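Local structure of aldehyde dehydrogenase (Burkholderia vietnamiensis, 5KF0) at residues L223-E228 / W243-K248; K253-L258 / I471-E476. The protein probably oxidises aldehydes to carboxylic acids with a nicotinamide dinucleotide as electron acceptor, and binds NADPH. All coordinates share one frame; numbering follows the deposited sequence.

Contact 1 of 2, residues L223-E228 / W243-K248; sequences LFTTDE and WALKEK. With NDP (NADPH dihydro-nicotinamide-adenine-dinucleotide phosphate), chain E.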
loop_
_atom_site.group_PDB
_atom_site.type_symbol
_atom_site.label_atom_id
_atom_site.label_comp_id
_atom_site.label_asym_id
_atom_site.label_seq_id
_atom_site.Cartn_x
_atom_site.Cartn_y
_atom_site.Cartn_z
ATOM N N LEU A 223 -0.115 -8.764 37.682
ATOM C CA LEU A 223 1.106 -8.640 36.881
ATOM C C LEU A 223 0.810 -8.596 35.386
ATOM O O LEU A 223 1.603 -8.039 34.621
ATOM C CB LEU A 223 2.070 -9.793 37.182
ATOM C CG LEU A 223 2.725 -9.716 38.564
ATOM C CD1 LEU A 223 3.464 -11.015 38.868
ATOM C CD2 LEU A 223 3.663 -8.523 38.660
ATOM N N PHE A 224 -0.315 -9.166 34.950
ATOM C CA PHE A 224 -0.667 -9.077 33.531
ATOM C C PHE A 224 -0.855 -7.638 33.081
ATOM O O PHE A 224 -0.688 -7.339 31.896
ATOM C CB PHE A 224 -1.935 -9.879 33.235
ATOM C CG PHE A 224 -1.696 -11.354 33.170
ATOM C CD1 PHE A 224 -1.277 -11.941 31.984
ATOM C CD2 PHE A 224 -1.874 -12.155 34.288
ATOM C CE1 PHE A 224 -1.038 -13.302 31.913
ATOM C CE2 PHE A 224 -1.635 -13.523 34.216
ATOM C CZ PHE A 224 -1.214 -14.088 33.031
ATOM N N THR A 225 -1.213 -6.746 33.996
ATOM C CA THR A 225 -1.365 -5.335 33.662
ATOM C C THR A 225 -0.141 -4.501 34.023
ATOM O O THR A 225 0.269 -3.629 33.238
ATOM C CB THR A 225 -2.604 -4.771 34.364
ATOM O OG1 THR A 225 -3.778 -5.412 33.839
ATOM C CG2 THR A 225 -2.719 -3.247 34.175
ATOM N N THR A 226 0.472 -4.746 35.182
ATOM C CA THR A 226 1.457 -3.806 35.714
ATOM C C THR A 226 2.915 -4.180 35.453
ATOM O O THR A 226 3.775 -3.301 35.558
ATOM C CB THR A 226 1.265 -3.618 37.231
ATOM O OG1 THR A 226 1.544 -4.846 37.924
ATOM C CG2 THR A 226 -0.167 -3.179 37.543
ATOM N N ASP A 227 3.242 -5.434 35.141
ATOM C CA ASP A 227 4.659 -5.771 35.002
ATOM C C ASP A 227 5.275 -4.997 33.836
ATOM O O ASP A 227 4.758 -5.015 32.714
ATOM C CB ASP A 227 4.850 -7.277 34.804
ATOM C CG ASP A 227 6.277 -7.717 35.082
ATOM O OD1 ASP A 227 7.168 -7.368 34.279
ATOM O OD2 ASP A 227 6.509 -8.402 36.101
ATOM N N GLU A 228 6.380 -4.292 34.112
ATOM C CA GLU A 228 6.956 -3.430 33.088
ATOM C C GLU A 228 7.722 -4.191 32.016
ATOM O O GLU A 228 8.116 -3.581 31.016
ATOM C CB GLU A 228 7.876 -2.385 33.724
ATOM C CG GLU A 228 9.187 -2.942 34.230
ATOM C CD GLU A 228 10.177 -1.852 34.611
ATOM O OE1 GLU A 228 9.816 -0.654 34.531
ATOM O OE2 GLU A 228 11.319 -2.195 34.990
ATOM N N TRP A 243 -11.092 -0.251 30.837
ATOM C CA TRP A 243 -10.658 1.124 31.073
ATOM C C TRP A 243 -9.916 1.253 32.400
ATOM O O TRP A 243 -9.009 2.086 32.526
ATOM C CB TRP A 243 -11.858 2.076 31.020
ATOM C CG TRP A 243 -12.456 2.151 29.637
ATOM C CD1 TRP A 243 -13.720 1.780 29.263
ATOM C CD2 TRP A 243 -11.805 2.616 28.448
ATOM N NE1 TRP A 243 -13.890 1.982 27.907
ATOM C CE2 TRP A 243 -12.735 2.508 27.388
ATOM C CE3 TRP A 243 -10.533 3.136 28.181
ATOM C CZ2 TRP A 243 -12.425 2.882 26.069
ATOM C CZ3 TRP A 243 -10.224 3.507 26.871
ATOM C CH2 TRP A 243 -11.170 3.382 25.832
ATOM N N ALA A 244 -10.263 0.421 33.384
ATOM C CA ALA A 244 -9.538 0.422 34.649
ATOM C C ALA A 244 -8.119 -0.112 34.476
ATOM O O ALA A 244 -7.173 0.407 35.088
ATOM C CB ALA A 244 -10.299 -0.412 35.682
ATOM N N LEU A 245 -7.947 -1.144 33.643
ATOM C CA LEU A 245 -6.610 -1.696 33.432
ATOM C C LEU A 245 -5.722 -0.712 32.679
ATOM O O LEU A 245 -4.526 -0.604 32.976
ATOM C CB LEU A 245 -6.681 -3.036 32.694
ATOM C CG LEU A 245 -7.379 -4.156 33.478
ATOM C CD1 LEU A 245 -7.202 -5.479 32.751
ATOM C CD2 LEU A 245 -6.843 -4.250 34.908
ATOM N N LYS A 246 -6.292 0.042 31.728
ATOM C CA LYS A 246 -5.504 1.064 31.038
ATOM C C LYS A 246 -4.872 2.032 32.034
ATOM O O LYS A 246 -3.701 2.408 31.888
ATOM C CB LYS A 246 -6.381 1.820 30.031
ATOM C CG LYS A 246 -5.641 2.885 29.203
ATOM C CD LYS A 246 -6.596 3.549 28.201
ATOM C CE LYS A 246 -5.883 4.464 27.191
ATOM N NZ LYS A 246 -5.315 5.699 27.781
ATOM N N GLU A 247 -5.622 2.421 33.073
ATOM C CA GLU A 247 -5.101 3.364 34.065
ATOM C C GLU A 247 -3.928 2.793 34.851
ATOM O O GLU A 247 -3.119 3.558 35.388
ATOM C CB GLU A 247 -6.200 3.768 35.047
ATOM C CG GLU A 247 -7.373 4.497 34.430
ATOM C CD GLU A 247 -8.386 4.937 35.471
ATOM O OE1 GLU A 247 -8.499 4.263 36.519
ATOM O OE2 GLU A 247 -9.064 5.962 35.240
ATOM N N LYS A 248 -3.838 1.470 34.969
ATOM C CA LYS A 248 -2.817 0.821 35.783
ATOM C C LYS A 248 -1.665 0.261 34.958
ATOM O O LYS A 248 -0.730 -0.313 35.528
ATOM C CB LYS A 248 -3.436 -0.317 36.605
ATOM C CG LYS A 248 -4.474 0.098 37.629
ATOM C CD LYS A 248 -5.163 -1.146 38.175
ATOM C CE LYS A 248 -5.725 -0.922 39.563
ATOM N NZ LYS A 248 -4.640 -0.911 40.587
HETATM P PA NDP E . -14.669 -9.611 32.015
HETATM O O1A NDP E . -14.258 -8.185 31.865
HETATM O O2A NDP E . -15.493 -9.857 33.280
HETATM O O5B NDP E . -13.425 -10.599 32.014
HETATM C C5B NDP E . -12.603 -10.633 30.820
HETATM C C4B NDP E . -11.230 -11.127 31.192
HETATM O O4B NDP E . -10.566 -10.136 32.009
HETATM C C3B NDP E . -11.208 -12.426 32.008
HETATM O O3B NDP E . -10.060 -13.201 31.670
HETATM C C2B NDP E . -11.073 -11.893 33.434
HETATM O O2B NDP E . -10.490 -12.822 34.371
HETATM C C1B NDP E . -10.090 -10.765 33.179
HETATM N N9A NDP E . -10.017 -9.775 34.247
HETATM C C8A NDP E . -11.040 -9.128 34.887
HETATM N N7A NDP E . -10.639 -8.241 35.768
HETATM C C5A NDP E . -9.257 -8.315 35.704
HETATM C C6A NDP E . -8.234 -7.622 36.382
HETATM N N6A NDP E . -8.455 -6.699 37.326
HETATM N N1A NDP E . -6.955 -7.925 36.064
HETATM C C2A NDP E . -6.723 -8.861 35.141
HETATM N N3A NDP E . -7.601 -9.585 34.442
HETATM C C4A NDP E . -8.858 -9.260 34.774
HETATM O O3 NDP E . -15.505 -10.043 30.735
HETATM P PN NDP E . -16.294 -11.371 30.354
HETATM O O1N NDP E . -15.376 -12.536 30.418
HETATM O O2N NDP E . -17.512 -11.432 31.240
HETATM O O5D NDP E . -16.726 -11.156 28.844
HETATM C C5D NDP E . -17.831 -10.344 28.412
HETATM C C4D NDP E . -17.314 -8.981 28.025
HETATM O O4D NDP E . -16.322 -9.108 26.972
HETATM C C3D NDP E . -18.415 -8.068 27.480
HETATM O O3D NDP E . -18.315 -6.734 27.965
HETATM C C2D NDP E . -18.188 -8.157 25.971
HETATM O O2D NDP E . -18.705 -7.086 25.189
HETATM C C1D NDP E . -16.669 -8.238 25.911
HETATM N N1N NDP E . -16.290 -8.798 24.619
HETATM C C2N NDP E . -15.560 -8.071 23.708
HETATM C C3N NDP E . -15.334 -8.499 22.450
HETATM C C7N NDP E . -14.473 -7.750 21.496
HETATM O O7N NDP E . -13.815 -8.403 20.674
HETATM N N7N NDP E . -14.492 -6.419 21.512
HETATM C C4N NDP E . -15.984 -9.745 21.963
HETATM C C5N NDP E . -16.450 -10.589 23.100
HETATM C C6N NDP E . -16.637 -10.079 24.303
HETATM P P2B NDP E . -11.417 -13.904 35.184
HETATM O O1X NDP E . -12.786 -13.849 34.619
HETATM O O2X NDP E . -10.661 -15.188 35.015
HETATM O O3X NDP E . -11.377 -13.488 36.640
#

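Contact 2 of 2, residues K253-L258 / I471-E476; sequences KVVLEL and IEDMTE. With NDP (NADPH dihydro-nicotinamide-adenine-dinucleotide phosphate), chain E.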
loop_
_atom_site.group_PDB
_atom_site.type_symbol
_atom_site.label_atom_id
_atom_site.label_comp_id
_atom_site.label_asym_id
_atom_site.label_seq_id
_atom_site.Cartn_x
_atom_site.Cartn_y
_atom_site.Cartn_z
ATOM N N LYS A 253 2.179 -0.158 25.805
ATOM C CA LYS A 253 1.051 0.083 24.915
ATOM C C LYS A 253 -0.163 -0.718 25.375
ATOM O O LYS A 253 -0.033 -1.827 25.901
ATOM C CB LYS A 253 1.437 -0.317 23.491
ATOM C CG LYS A 253 0.360 -0.055 22.454
ATOM C CD LYS A 253 0.864 -0.407 21.069
ATOM C CE LYS A 253 -0.178 -0.107 20.001
ATOM N NZ LYS A 253 -0.554 1.336 19.966
ATOM N N VAL A 254 -1.353 -0.143 25.187
ATOM C CA VAL A 254 -2.602 -0.774 25.597
ATOM C C VAL A 254 -3.542 -0.839 24.404
ATOM O O VAL A 254 -3.761 0.173 23.728
ATOM C CB VAL A 254 -3.272 -0.010 26.756
ATOM C CG1 VAL A 254 -4.628 -0.636 27.094
ATOM C CG2 VAL A 254 -2.366 -0.011 27.974
ATOM N N VAL A 255 -4.094 -2.029 24.154
ATOM C CA VAL A 255 -5.146 -2.258 23.167
ATOM C C VAL A 255 -6.345 -2.819 23.919
ATOM O O VAL A 255 -6.186 -3.725 24.740
ATOM C CB VAL A 255 -4.690 -3.233 22.066
ATOM C CG1 VAL A 255 -5.879 -3.654 21.193
ATOM C CG2 VAL A 255 -3.561 -2.630 21.213
ATOM N N LEU A 256 -7.538 -2.278 23.650
ATOM C CA LEU A 256 -8.759 -2.670 24.352
ATOM C C LEU A 256 -9.835 -3.076 23.355
ATOM O O LEU A 256 -10.149 -2.313 22.439
ATOM C CB LEU A 256 -9.300 -1.521 25.217
ATOM C CG LEU A 256 -8.361 -0.998 26.303
ATOM C CD1 LEU A 256 -9.039 0.174 27.009
ATOM C CD2 LEU A 256 -7.998 -2.095 27.311
ATOM N N GLU A 257 -10.411 -4.260 23.550
ATOM C CA GLU A 257 -11.546 -4.753 22.763
ATOM C C GLU A 257 -12.692 -4.972 23.743
ATOM O O GLU A 257 -12.691 -5.956 24.484
ATOM C CB GLU A 257 -11.181 -6.050 22.034
ATOM C CG GLU A 257 -10.270 -5.850 20.821
ATOM C CD GLU A 257 -11.025 -5.373 19.596
ATOM O OE1 GLU A 257 -12.271 -5.233 19.646
ATOM O OE2 GLU A 257 -10.351 -5.107 18.572
ATOM N N LEU A 258 -13.676 -4.070 23.751
ATOM C CA LEU A 258 -14.666 -4.073 24.823
ATOM C C LEU A 258 -16.078 -4.323 24.290
ATOM O O LEU A 258 -16.248 -5.047 23.303
ATOM C CB LEU A 258 -14.579 -2.756 25.604
ATOM C CG LEU A 258 -13.124 -2.342 25.903
ATOM C CD1 LEU A 258 -13.060 -0.936 26.474
ATOM C CD2 LEU A 258 -12.436 -3.333 26.857
ATOM N N ILE A 471 -1.023 -7.344 14.104
ATOM C CA ILE A 471 0.414 -7.359 13.812
ATOM C C ILE A 471 0.999 -5.956 13.925
ATOM O O ILE A 471 2.100 -5.774 14.456
ATOM C CB ILE A 471 0.676 -7.974 12.421
ATOM C CG1 ILE A 471 0.420 -9.480 12.450
ATOM C CG2 ILE A 471 2.122 -7.700 11.965
ATOM C CD1 ILE A 471 0.514 -10.137 11.060
ATOM N N GLU A 472 0.273 -4.943 13.436
ATOM C CA GLU A 472 0.758 -3.570 13.561
ATOM C C GLU A 472 0.958 -3.185 15.021
ATOM O O GLU A 472 1.975 -2.576 15.379
ATOM C CB GLU A 472 -0.205 -2.595 12.876
ATOM C CG GLU A 472 0.353 -1.189 12.818
ATOM C CD GLU A 472 -0.599 -0.172 12.239
ATOM O OE1 GLU A 472 -1.767 -0.521 11.962
ATOM O OE2 GLU A 472 -0.166 0.989 12.065
ATOM N N ASP A 473 0.002 -3.536 15.892
ATOM C CA ASP A 473 0.146 -3.176 17.299
ATOM C C ASP A 473 1.231 -3.987 17.994
ATOM O O ASP A 473 1.815 -3.517 18.977
ATOM C CB ASP A 473 -1.182 -3.363 18.038
ATOM C CG ASP A 473 -2.168 -2.256 17.745
ATOM O OD1 ASP A 473 -1.729 -1.134 17.428
ATOM O OD2 ASP A 473 -3.381 -2.509 17.829
ATOM N N MET A 474 1.502 -5.198 17.519
ATOM C CA MET A 474 2.489 -6.080 18.122
ATOM C C MET A 474 3.875 -5.890 17.532
ATOM O O MET A 474 4.769 -6.702 17.797
ATOM C CB MET A 474 2.049 -7.535 17.970
ATOM C CG MET A 474 0.754 -7.814 18.711
ATOM S SD MET A 474 0.138 -9.483 18.452
ATOM C CE MET A 474 -1.478 -9.275 19.191
ATOM N N THR A 475 4.077 -4.831 16.753
ATOM C CA THR A 475 5.393 -4.535 16.212
ATOM C C THR A 475 5.694 -3.055 16.384
ATOM O O THR A 475 4.786 -2.220 16.475
ATOM C CB THR A 475 5.504 -4.903 14.719
ATOM O OG1 THR A 475 4.435 -4.296 13.977
ATOM C CG2 THR A 475 5.468 -6.417 14.513
ATOM N N GLU A 476 6.995 -2.747 16.428
ATOM C CA GLU A 476 7.478 -1.379 16.352
ATOM C C GLU A 476 8.102 -1.153 14.993
ATOM O O GLU A 476 8.920 -1.971 14.566
ATOM C CB GLU A 476 8.527 -1.089 17.432
ATOM C CG GLU A 476 7.944 -0.855 18.832
ATOM C CD GLU A 476 7.348 0.526 18.992
ATOM O OE1 GLU A 476 6.844 0.833 20.095
ATOM O OE2 GLU A 476 7.381 1.311 18.020
HETATM P PA NDP E . -14.669 -9.611 32.015
HETATM O O1A NDP E . -14.258 -8.185 31.865
HETATM O O2A NDP E . -15.493 -9.857 33.280
HETATM O O5B NDP E . -13.425 -10.599 32.014
HETATM C C5B NDP E . -12.603 -10.633 30.820
HETATM C C4B NDP E . -11.230 -11.127 31.192
HETATM O O4B NDP E . -10.566 -10.136 32.009
HETATM C C3B NDP E . -11.208 -12.426 32.008
HETATM O O3B NDP E . -10.060 -13.201 31.670
HETATM C C2B NDP E . -11.073 -11.893 33.434
HETATM O O2B NDP E . -10.490 -12.822 34.371
HETATM C C1B NDP E . -10.090 -10.765 33.179
HETATM N N9A NDP E . -10.017 -9.775 34.247
HETATM C C8A NDP E . -11.040 -9.128 34.887
HETATM N N7A NDP E . -10.639 -8.241 35.768
HETATM C C5A NDP E . -9.257 -8.315 35.704
HETATM C C6A NDP E . -8.234 -7.622 36.382
HETATM N N6A NDP E . -8.455 -6.699 37.326
HETATM N N1A NDP E . -6.955 -7.925 36.064
HETATM C C2A NDP E . -6.723 -8.861 35.141
HETATM N N3A NDP E . -7.601 -9.585 34.442
HETATM C C4A NDP E . -8.858 -9.260 34.774
HETATM O O3 NDP E . -15.505 -10.043 30.735
HETATM P PN NDP E . -16.294 -11.371 30.354
HETATM O O1N NDP E . -15.376 -12.536 30.418
HETATM O O2N NDP E . -17.512 -11.432 31.240
HETATM O O5D NDP E . -16.726 -11.156 28.844
HETATM C C5D NDP E . -17.831 -10.344 28.412
HETATM C C4D NDP E . -17.314 -8.981 28.025
HETATM O O4D NDP E . -16.322 -9.108 26.972
HETATM C C3D NDP E . -18.415 -8.068 27.480
HETATM O O3D NDP E . -18.315 -6.734 27.965
HETATM C C2D NDP E . -18.188 -8.157 25.971
HETATM O O2D NDP E . -18.705 -7.086 25.189
HETATM C C1D NDP E . -16.669 -8.238 25.911
HETATM N N1N NDP E . -16.290 -8.798 24.619
HETATM C C2N NDP E . -15.560 -8.071 23.708
HETATM C C3N NDP E . -15.334 -8.499 22.450
HETATM C C7N NDP E . -14.473 -7.750 21.496
HETATM O O7N NDP E . -13.815 -8.403 20.674
HETATM N N7N NDP E . -14.492 -6.419 21.512
HETATM C C4N NDP E . -15.984 -9.745 21.963
HETATM C C5N NDP E . -16.450 -10.589 23.100
HETATM C C6N NDP E . -16.637 -10.079 24.303
HETATM P P2B NDP E . -11.417 -13.904 35.184
HETATM O O1X NDP E . -12.786 -13.849 34.619
HETATM O O2X NDP E . -10.661 -15.188 35.015
HETATM O O3X NDP E . -11.377 -13.488 36.640
HETATM O O HOH W 1 -3.366 0.767 18.774
#

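Contact 1 of 2, residues L223-E228 / W243-K248
In the Rossmann-type coenzyme domain, Thr225 of the short helix 222-226 packs against Leu245 and Lys248 on helix 239-248, the helix of a beta-alpha-beta crossover that joins the adjacent parallel strands 232-236 and 253-257. The two threonine branches do different work. With OG1 beside the backbone N (chi1 -65°), the methyl falls anti to that nitrogen, which carries CG2 of Thr225 to 3.4 Å from O of Leu245, a carbonyl that already accepts a hydrogen bond from the backbone N of Lys248. The same methyl also rests against the first side-chain carbon of the lysine, CG2 of Thr225 being 3.9 Å from CB of Lys248. The hydroxyl of Thr225 faces the leucine fork instead, its OG1 being 3.4 Å from CD2 and 3.6 Å from CD1 of Leu245, with the two side chains at about a right angle. Farther out, CG2 of Thr226 meets O of Lys248 at 3.5 Å, while OG1 of Thr226 bonds back to Asp222; the ammonium end of Lys248 leads away. Leu245 also reaches the coenzyme, its CD2 lying 3.8 Å from N6A of NADPH. Thr225 also touches Leu233, and Leu245 touches Phe235, both on strand 232-236. No hydrogen bond crosses between the two segments; they meet through van der Waals contacts, and the leucine that Thr225 backs gives the adenine an apolar neighbour.

Contact 2 of 2, residues K253-L258 / I471-E476
Val255 and Asp473 mark the nearest approach of the two backbones, with 8.0 Å between their CA atoms, so strand 253-257 and the end of helix 467-473 are bridged mainly by side chains. The chain leaves helical geometry at Met474 and enters strand 475-483 directly. OG1 of Thr475 reaches back across this junction to O of Ile471, approaching 28° out of the carbonyl plane, and it is also bonded to NE of Arg149. Asp473, near the end of the helix, divides its carboxylate between two residues of the strand. OD1 faces the extended chain of Lys253, where the nearest atom is not the nitrogen but CE of Lys253, 3.2 Å from OD1 of Asp473. The lysine bends only at its last torsion (chi4 60°), which leaves NZ of Lys253 3.7 Å from OD1 of Asp473, a long salt bridge. A water spans the gap, accepting from NZ of Lys253 at 3.1 Å and donating to OD1 of Asp473 at 2.8 Å. The other oxygen, OD2 of Asp473, lies 3.4 Å from methyl CG2 of the buried Val255. Farther along, the nicotinamide amide is gripped twice. N7N of NADPH donates almost straight (177°) to O of Leu258, 2.9 Å away. Its other hydrogen goes to OE1 of Glu257, with N7N of NADPH 3.1 Å from that oxygen. The first half of the strand thus meets Asp473, and its last residue with the next one, Leu258, holds the coenzyme. The ion pair is long and is bridged by a water, so the direct attraction between the charges is probably modest; the other carboxylate oxygen packs against an apolar side chain.

How the contacts relate
Contact 1 lies within the coenzyme-binding part of the fold; contact 2 runs from strand 253-257 of that part to the chain entering the three-stranded sheet. Their centres are 14 Å apart, and each is partly buried. They share the run from helix 239-248 into strand 253-257: Trp243 of contact 1 packs on Leu256 and Leu258 of contact 2. Contact 1 joins two helices through van der Waals contacts, several between a methyl and an oxygen, and touches the adenine of NADPH. Contact 2 uses charge and water, and hydrogen-bonds the nicotinamide amide. Each also meets the second subunit, contact 1 through Lys246 and Trp243, contact 2 through the salt bridge of Glu476 to Arg464 of that subunit.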